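Local structure of tRNA modification GTPase mnmE (Chlorobium tepidum, 3GEE) at residues 143-148 against 162-167; 153-158 against 278-283. The protein is a homodimeric GTPase, probably with a very high intrinsic hydrolysis rate, thought to act in the carboxymethylaminomethyl modification of the wobble uridine U34 of certain tRNAs. All blocks are in the same frame, centred on the assembly; numbering follows the deposited sequence.

Interaction 1 of 2, residues 143-148 against 162-167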
ATOM      1  N   ALA A 143       9.095  18.612   9.913  1.00101.02           N
ATOM      2  CA  ALA A 143       9.672  17.424   9.291  1.00101.23           C
ATOM      3  C   ALA A 143       9.333  16.162  10.094  1.00101.35           C
ATOM      4  O   ALA A 143       8.751  15.213   9.558  1.00101.23           O
ATOM      5  CB  ALA A 143      11.185  17.581   9.134  1.00101.17           C
ATOM      6  N   GLU A 144       9.676  16.175  11.383  1.00101.46           N
ATOM      7  CA  GLU A 144       9.404  15.056  12.278  1.00101.66           C
ATOM      8  C   GLU A 144       7.909  14.767  12.351  1.00101.71           C
ATOM      9  O   GLU A 144       7.500  13.610  12.462  1.00101.80           O
ATOM     10  CB  GLU A 144       9.941  15.341  13.682  1.00101.70           C
ATOM     11  CG  GLU A 144      11.449  15.402  13.783  1.00102.38           C
ATOM     12  CD  GLU A 144      11.928  15.438  15.218  1.00103.67           C
ATOM     13  OE1 GLU A 144      11.997  14.361  15.849  1.00104.80           O
ATOM     14  OE2 GLU A 144      12.243  16.542  15.716  1.00103.87           O
ATOM     15  N   ALA A 145       7.104  15.825  12.278  1.00101.67           N
ATOM     16  CA  ALA A 145       5.654  15.708  12.371  1.00101.66           C
ATOM     17  C   ALA A 145       5.076  14.899  11.217  1.00101.72           C
ATOM     18  O   ALA A 145       4.114  14.154  11.401  1.00101.68           O
ATOM     19  CB  ALA A 145       5.015  17.078  12.427  1.00101.67           C
ATOM     20  N   ILE A 146       5.661  15.047  10.032  1.00101.84           N
ATOM     21  CA  ILE A 146       5.200  14.295   8.869  1.00102.00           C
ATOM     22  C   ILE A 146       5.350  12.806   9.137  1.00102.41           C
ATOM     23  O   ILE A 146       4.403  12.037   8.926  1.00102.57           O
ATOM     24  CB  ILE A 146       5.943  14.681   7.572  1.00101.88           C
ATOM     25  CG1 ILE A 146       5.584  16.110   7.154  1.00101.29           C
ATOM     26  CG2 ILE A 146       5.595  13.700   6.459  1.00101.48           C
ATOM     27  CD1 ILE A 146       6.614  16.767   6.271  1.00100.14           C
ATOM     28  N   GLY A 147       6.536  12.416   9.612  1.00102.72           N
ATOM     29  CA  GLY A 147       6.819  11.034   9.988  1.00102.98           C
ATOM     30  C   GLY A 147       5.840  10.566  11.041  1.00103.35           C
ATOM     31  O   GLY A 147       5.150   9.566  10.858  1.00103.23           O
ATOM     32  N   GLU A 148       5.757  11.323  12.129  1.00103.89           N
ATOM     33  CA  GLU A 148       4.882  11.001  13.251  1.00104.70           C
ATOM     34  C   GLU A 148       3.437  10.729  12.835  1.00104.95           C
ATOM     35  O   GLU A 148       2.747   9.928  13.459  1.00105.24           O
ATOM     36  CB  GLU A 148       4.922  12.115  14.299  1.00104.58           C
ATOM     37  CG  GLU A 148       6.163  12.104  15.179  1.00104.92           C
ATOM     38  CD  GLU A 148       6.156  13.204  16.237  1.00105.39           C
ATOM     39  OE1 GLU A 148       5.061  13.676  16.632  1.00105.89           O
ATOM     40  OE2 GLU A 148       7.259  13.594  16.685  1.00106.74           O
ATOM     41  N   VAL A 162      -0.632  16.384  13.643  1.00 99.33           N
ATOM     42  CA  VAL A 162      -1.319  17.427  12.884  1.00 99.08           C
ATOM     43  C   VAL A 162      -0.973  18.800  13.453  1.00 98.95           C
ATOM     44  O   VAL A 162      -0.595  19.702  12.711  1.00 99.10           O
ATOM     45  CB  VAL A 162      -2.847  17.215  12.860  1.00 99.05           C
ATOM     46  CG1 VAL A 162      -3.557  18.455  12.344  1.00 98.99           C
ATOM     47  CG2 VAL A 162      -3.205  16.009  12.001  1.00 99.20           C
ATOM     48  N   SER A 163      -1.082  18.935  14.770  1.00 98.78           N
ATOM     49  CA  SER A 163      -0.710  20.164  15.463  1.00 98.61           C
ATOM     50  C   SER A 163       0.734  20.575  15.160  1.00 98.50           C
ATOM     51  O   SER A 163       1.006  21.740  14.855  1.00 98.57           O
ATOM     52  CB  SER A 163      -0.911  20.005  16.970  1.00 98.55           C
ATOM     53  OG  SER A 163      -0.386  21.118  17.672  1.00 98.72           O
ATOM     54  N   GLN A 164       1.648  19.612  15.230  1.00 98.24           N
ATOM     55  CA  GLN A 164       3.065  19.883  15.007  1.00 98.07           C
ATOM     56  C   GLN A 164       3.367  20.211  13.541  1.00 97.86           C
ATOM     57  O   GLN A 164       4.289  20.979  13.249  1.00 97.86           O
ATOM     58  CB  GLN A 164       3.909  18.703  15.494  1.00 98.05           C
ATOM     59  CG  GLN A 164       5.413  18.971  15.548  1.00 98.35           C
ATOM     60  CD  GLN A 164       6.154  17.965  16.409  1.00 98.55           C
ATOM     61  OE1 GLN A 164       5.796  17.742  17.566  1.00 98.92           O
ATOM     62  NE2 GLN A 164       7.195  17.356  15.852  1.00 98.48           N
ATOM     63  N   MET A 165       2.586  19.627  12.635  1.00 97.56           N
ATOM     64  CA  MET A 165       2.724  19.874  11.200  1.00 97.55           C
ATOM     65  C   MET A 165       2.232  21.290  10.879  1.00 96.80           C
ATOM     66  O   MET A 165       2.880  22.040  10.145  1.00 96.63           O
ATOM     67  CB  MET A 165       1.940  18.817  10.413  1.00 97.58           C
ATOM     68  CG  MET A 165       2.275  18.734   8.926  1.00 98.33           C
ATOM     69  SD  MET A 165       1.408  17.386   8.075  1.00 98.91           S
ATOM     70  CE  MET A 165      -0.297  17.959   8.115  1.00 99.25           C
ATOM     71  N   LYS A 166       1.089  21.640  11.464  1.00 96.13           N
ATOM     72  CA  LYS A 166       0.533  22.988  11.428  1.00 95.46           C
ATOM     73  C   LYS A 166       1.514  24.013  12.024  1.00 94.92           C
ATOM     74  O   LYS A 166       1.459  25.200  11.688  1.00 95.13           O
ATOM     75  CB  LYS A 166      -0.781  22.992  12.209  1.00 95.58           C
ATOM     76  CG  LYS A 166      -1.793  24.039  11.803  1.00 96.12           C
ATOM     77  CD  LYS A 166      -3.116  23.764  12.508  1.00 97.06           C
ATOM     78  CE  LYS A 166      -4.156  24.826  12.200  1.00 97.87           C
ATOM     79  NZ  LYS A 166      -5.405  24.607  12.983  1.00 98.30           N
ATOM     80  N   GLY A 167       2.391  23.552  12.919  1.00 94.12           N
ATOM     81  CA  GLY A 167       3.483  24.373  13.455  1.00 92.92           C
ATOM     82  C   GLY A 167       3.245  25.015  14.814  1.00 92.10           C
ATOM     83  O   GLY A 167       4.041  25.853  15.252  1.00 92.15           O
TER
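Gln164 and Met165 meet Ala145 where helix 155-166 folds back along helix 140-151 in an antiparallel helical hairpin. The short axes come within 8.0 Å at an angle of 153°, and the pair illustrates how a small residue lets two helices approach closely: the Ala145 CA lies 5.2 Å from the Met165 CA. Gln164 reaches across first. Its CB rests 3.6 Å from Ala145 CB, and with CG anti to the backbone N (chi1 -169°) CG stays beside the same methyl. Beyond CG the chain is extended, bringing the amide over to the first turns of the opposite helix, where NE2 donates a hydrogen bond to Leu141 O. The same NE2 passes 4.0 Å from Glu144 CB. It is also 3.9 Å from Glu148 OE2, a proximity rather than a bond, with the two side chains crossing at about a right angle and the carboxylate and amide planes 73° apart. Glu144 turns its own carboxylate to other partners, OE2 making a salt bridge to Arg413 NH2 and a hydrogen bond with His414 NE2. Met165 follows and meets the same methyl of Ala145. Its backbone N lies 3.5 Å from Ala145 CB, while its own CB packs against that methyl. Extended chi1 and chi2 put Met165 SD 4.5 Å from Ile146 CG1, and the methyl CE turns off beyond. Asp78 of the second subunit packs on Met165, and His102 of that subunit on Ile146. Gly167, with positive phi, closes the helix as the C-prime residue of a Schellman motif, in which Gly167 N makes a weak 3.2 Å bond to Gln164 O.

Interaction 2 of 2, residues 153-158 against 278-283; sequences RTESAY and HDKTMF
Thr154 points its side chain at the backbone of Lys280, joining the N-terminal end of helix 155-166 to a beta hairpin of the TrmE-type G domain. The hairpin reverses through a type I' turn from His278 to Thr281, and the carbonyl of Lys280 on that turn meets the residues at the helix start: Thr154 CG2 lies 3.3 Å from Lys280 O, with Ser156 OG farther from the same oxygen at 3.8 Å. Two longer side-chain pairs extend the contact beyond this centre. In one, Met282 sends CG anti to its backbone N (chi1 -165°), and the extended chi2 carries SD to 3.9 Å from Arg153 CG, only CE turning off at chi3; the two chains meet at a slant, and both also touch Cys275 on the neighbouring strand. In the other, Lys280 runs out extended and slants across Glu155, so that CE and NZ both come near the carboxylate; the salt bridge from Glu155 OE1 to Lys280 NZ is long at 3.6 Å. Because no hydrogen bond spans the two segments, this join has little directional bonding and relies on van der Waals contact and a long ion pair between exposed residues.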
ATOM      1  N   ARG A 153      -0.630   5.436  15.291  1.00106.46           N
ATOM      2  CA  ARG A 153      -1.610   4.349  15.405  1.00106.88           C
ATOM      3  C   ARG A 153      -2.732   4.640  16.400  1.00106.64           C
ATOM      4  O   ARG A 153      -3.643   3.835  16.569  1.00106.63           O
ATOM      5  CB  ARG A 153      -0.926   3.006  15.690  1.00107.14           C
ATOM      6  CG  ARG A 153       0.482   3.114  16.256  1.00108.83           C
ATOM      7  CD  ARG A 153       1.387   2.021  15.690  1.00111.53           C
ATOM      8  NE  ARG A 153       1.021   0.690  16.178  1.00113.51           N
ATOM      9  CZ  ARG A 153       1.645  -0.441  15.848  1.00114.46           C
ATOM     10  NH1 ARG A 153       2.686  -0.427  15.015  1.00114.76           N
ATOM     11  NH2 ARG A 153       1.223  -1.594  16.356  1.00114.63           N
ATOM     12  N   THR A 154      -2.661   5.805  17.037  1.00106.60           N
ATOM     13  CA  THR A 154      -3.704   6.279  17.941  1.00106.57           C
ATOM     14  C   THR A 154      -4.282   7.587  17.412  1.00106.52           C
ATOM     15  O   THR A 154      -3.599   8.326  16.703  1.00106.48           O
ATOM     16  CB  THR A 154      -3.154   6.549  19.363  1.00106.55           C
ATOM     17  OG1 THR A 154      -1.931   5.831  19.564  1.00106.47           O
ATOM     18  CG2 THR A 154      -4.168   6.136  20.415  1.00106.63           C
ATOM     19  N   GLU A 155      -5.536   7.873  17.763  1.00106.54           N
ATOM     20  CA  GLU A 155      -6.160   9.156  17.431  1.00106.66           C
ATOM     21  C   GLU A 155      -5.364  10.316  18.016  1.00106.19           C
ATOM     22  O   GLU A 155      -5.013  11.260  17.301  1.00106.25           O
ATOM     23  CB  GLU A 155      -7.609   9.208  17.925  1.00106.59           C
ATOM     24  CG  GLU A 155      -8.643   8.770  16.889  1.00107.33           C
ATOM     25  CD  GLU A 155     -10.021   8.462  17.495  1.00107.79           C
ATOM     26  OE1 GLU A 155     -10.256   8.735  18.704  1.00108.26           O
ATOM     27  OE2 GLU A 155     -10.881   7.938  16.745  1.00109.83           O
ATOM     28  N   SER A 156      -5.065  10.227  19.311  1.00105.65           N
ATOM     29  CA  SER A 156      -4.317  11.265  20.013  1.00105.18           C
ATOM     30  C   SER A 156      -2.901  11.448  19.467  1.00104.63           C
ATOM     31  O   SER A 156      -2.350  12.546  19.532  1.00104.54           O
ATOM     32  CB  SER A 156      -4.269  10.968  21.508  1.00105.34           C
ATOM     33  OG  SER A 156      -3.502   9.803  21.760  1.00106.20           O
ATOM     34  N   ALA A 157      -2.317  10.375  18.935  1.00103.99           N
ATOM     35  CA  ALA A 157      -1.004  10.450  18.288  1.00103.44           C
ATOM     36  C   ALA A 157      -1.108  11.164  16.946  1.00103.08           C
ATOM     37  O   ALA A 157      -0.247  11.971  16.587  1.00102.92           O
ATOM     38  CB  ALA A 157      -0.414   9.060  18.105  1.00103.40           C
ATOM     39  N   TYR A 158      -2.173  10.849  16.215  1.00102.73           N
ATOM     40  CA  TYR A 158      -2.492  11.476  14.934  1.00102.34           C
ATOM     41  C   TYR A 158      -2.734  12.981  15.094  1.00102.07           C
ATOM     42  O   TYR A 158      -2.132  13.794  14.389  1.00101.92           O
ATOM     43  CB  TYR A 158      -3.712  10.772  14.313  1.00102.30           C
ATOM     44  CG  TYR A 158      -4.497  11.584  13.308  1.00102.09           C
ATOM     45  CD1 TYR A 158      -4.030  11.758  12.008  1.00101.94           C
ATOM     46  CD2 TYR A 158      -5.719  12.162  13.655  1.00102.14           C
ATOM     47  CE1 TYR A 158      -4.749  12.500  11.082  1.00102.11           C
ATOM     48  CE2 TYR A 158      -6.448  12.907  12.735  1.00102.18           C
ATOM     49  CZ  TYR A 158      -5.955  13.072  11.451  1.00102.12           C
ATOM     50  OH  TYR A 158      -6.668  13.803  10.538  1.00101.87           O
ATOM     51  N   HIS A 278      -5.887   0.538  24.509  1.00100.28           N
ATOM     52  CA  HIS A 278      -6.993   0.509  25.462  1.00100.36           C
ATOM     53  C   HIS A 278      -7.252   1.931  25.950  1.00100.34           C
ATOM     54  O   HIS A 278      -6.315   2.644  26.316  1.00100.29           O
ATOM     55  CB  HIS A 278      -6.666  -0.426  26.638  1.00100.49           C
ATOM     56  CG  HIS A 278      -7.551  -0.240  27.835  1.00100.62           C
ATOM     57  ND1 HIS A 278      -8.778  -0.856  27.958  1.00100.78           N
ATOM     58  CD2 HIS A 278      -7.377   0.482  28.968  1.00100.46           C
ATOM     59  CE1 HIS A 278      -9.325  -0.515  29.113  1.00100.69           C
ATOM     60  NE2 HIS A 278      -8.495   0.297  29.744  1.00100.40           N
ATOM     61  N   ASP A 279      -8.524   2.334  25.955  1.00100.42           N
ATOM     62  CA  ASP A 279      -8.934   3.693  26.345  1.00100.57           C
ATOM     63  C   ASP A 279      -8.166   4.789  25.595  1.00100.57           C
ATOM     64  O   ASP A 279      -7.665   5.740  26.209  1.00100.61           O
ATOM     65  CB  ASP A 279      -8.822   3.898  27.868  1.00100.66           C
ATOM     66  CG  ASP A 279     -10.064   3.441  28.626  1.00100.93           C
ATOM     67  OD1 ASP A 279     -10.034   3.475  29.876  1.00101.15           O
ATOM     68  OD2 ASP A 279     -11.066   3.054  27.985  1.00101.19           O
ATOM     69  N   LYS A 280      -8.075   4.634  24.270  1.00100.47           N
ATOM     70  CA  LYS A 280      -7.379   5.580  23.376  1.00100.36           C
ATOM     71  C   LYS A 280      -5.898   5.791  23.721  1.00100.30           C
ATOM     72  O   LYS A 280      -5.316   6.829  23.390  1.00100.28           O
ATOM     73  CB  LYS A 280      -8.123   6.924  23.308  1.00100.36           C
ATOM     74  CG  LYS A 280      -9.506   6.845  22.683  1.00100.32           C
ATOM     75  CD  LYS A 280     -10.176   8.205  22.658  1.00100.41           C
ATOM     76  CE  LYS A 280     -11.528   8.128  21.977  1.00100.77           C
ATOM     77  NZ  LYS A 280     -12.116   9.475  21.745  1.00101.01           N
ATOM     78  N   THR A 281      -5.299   4.796  24.375  1.00100.27           N
ATOM     79  CA  THR A 281      -3.906   4.863  24.814  1.00100.19           C
ATOM     80  C   THR A 281      -3.160   3.597  24.406  1.00100.24           C
ATOM     81  O   THR A 281      -3.704   2.494  24.479  1.00100.14           O
ATOM     82  CB  THR A 281      -3.798   5.050  26.345  1.00100.13           C
ATOM     83  OG1 THR A 281      -4.752   6.022  26.787  1.00100.04           O
ATOM     84  CG2 THR A 281      -2.408   5.518  26.732  1.00100.21           C
ATOM     85  N   MET A 282      -1.912   3.767  23.983  1.00100.42           N
ATOM     86  CA  MET A 282      -1.081   2.656  23.536  1.00100.74           C
ATOM     87  C   MET A 282      -0.128   2.184  24.638  1.00100.87           C
ATOM     88  O   MET A 282       0.440   2.995  25.373  1.00100.76           O
ATOM     89  CB  MET A 282      -0.300   3.074  22.292  1.00100.55           C
ATOM     90  CG  MET A 282       0.320   1.934  21.511  1.00100.48           C
ATOM     91  SD  MET A 282       1.203   2.553  20.068  1.00101.27           S
ATOM     92  CE  MET A 282       2.580   3.412  20.836  1.00101.18           C
ATOM     93  N   PHE A 283       0.040   0.869  24.745  1.00101.20           N
ATOM     94  CA  PHE A 283       0.921   0.279  25.745  1.00101.58           C
ATOM     95  C   PHE A 283       2.010  -0.560  25.090  1.00102.08           C
ATOM     96  O   PHE A 283       1.719  -1.598  24.498  1.00101.98           O
ATOM     97  CB  PHE A 283       0.124  -0.581  26.735  1.00101.38           C
ATOM     98  CG  PHE A 283      -0.848   0.197  27.577  1.00100.96           C
ATOM     99  CD1 PHE A 283      -2.177   0.328  27.187  1.00100.65           C
ATOM    100  CD2 PHE A 283      -0.438   0.794  28.763  1.00100.59           C
ATOM    101  CE1 PHE A 283      -3.080   1.051  27.961  1.00100.46           C
ATOM    102  CE2 PHE A 283      -1.333   1.517  29.545  1.00100.37           C
ATOM    103  CZ  PHE A 283      -2.655   1.647  29.144  1.00100.63           C
TER

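Helix 155-166 serves both contacts: its N-terminal end meets the G-domain hairpin in interaction 2, and its C-terminal end packs in the helical hairpin of interaction 1, with about 17 Å between the centres of the two. They do not otherwise touch. Interaction 1 is the one near a ligand, the side chain of Ile146 lying about 6 Å from a bound folinic acid and about 3 Å from that of Lys476, a predicted folate-binding residue. Interaction 2 lies away from the folate and GDP sites. The helix also faces the second subunit, through Tyr158 OH hydrogen-bonded to Val77 O of that chain, thereby linking helical domain, G domain and dimer partner.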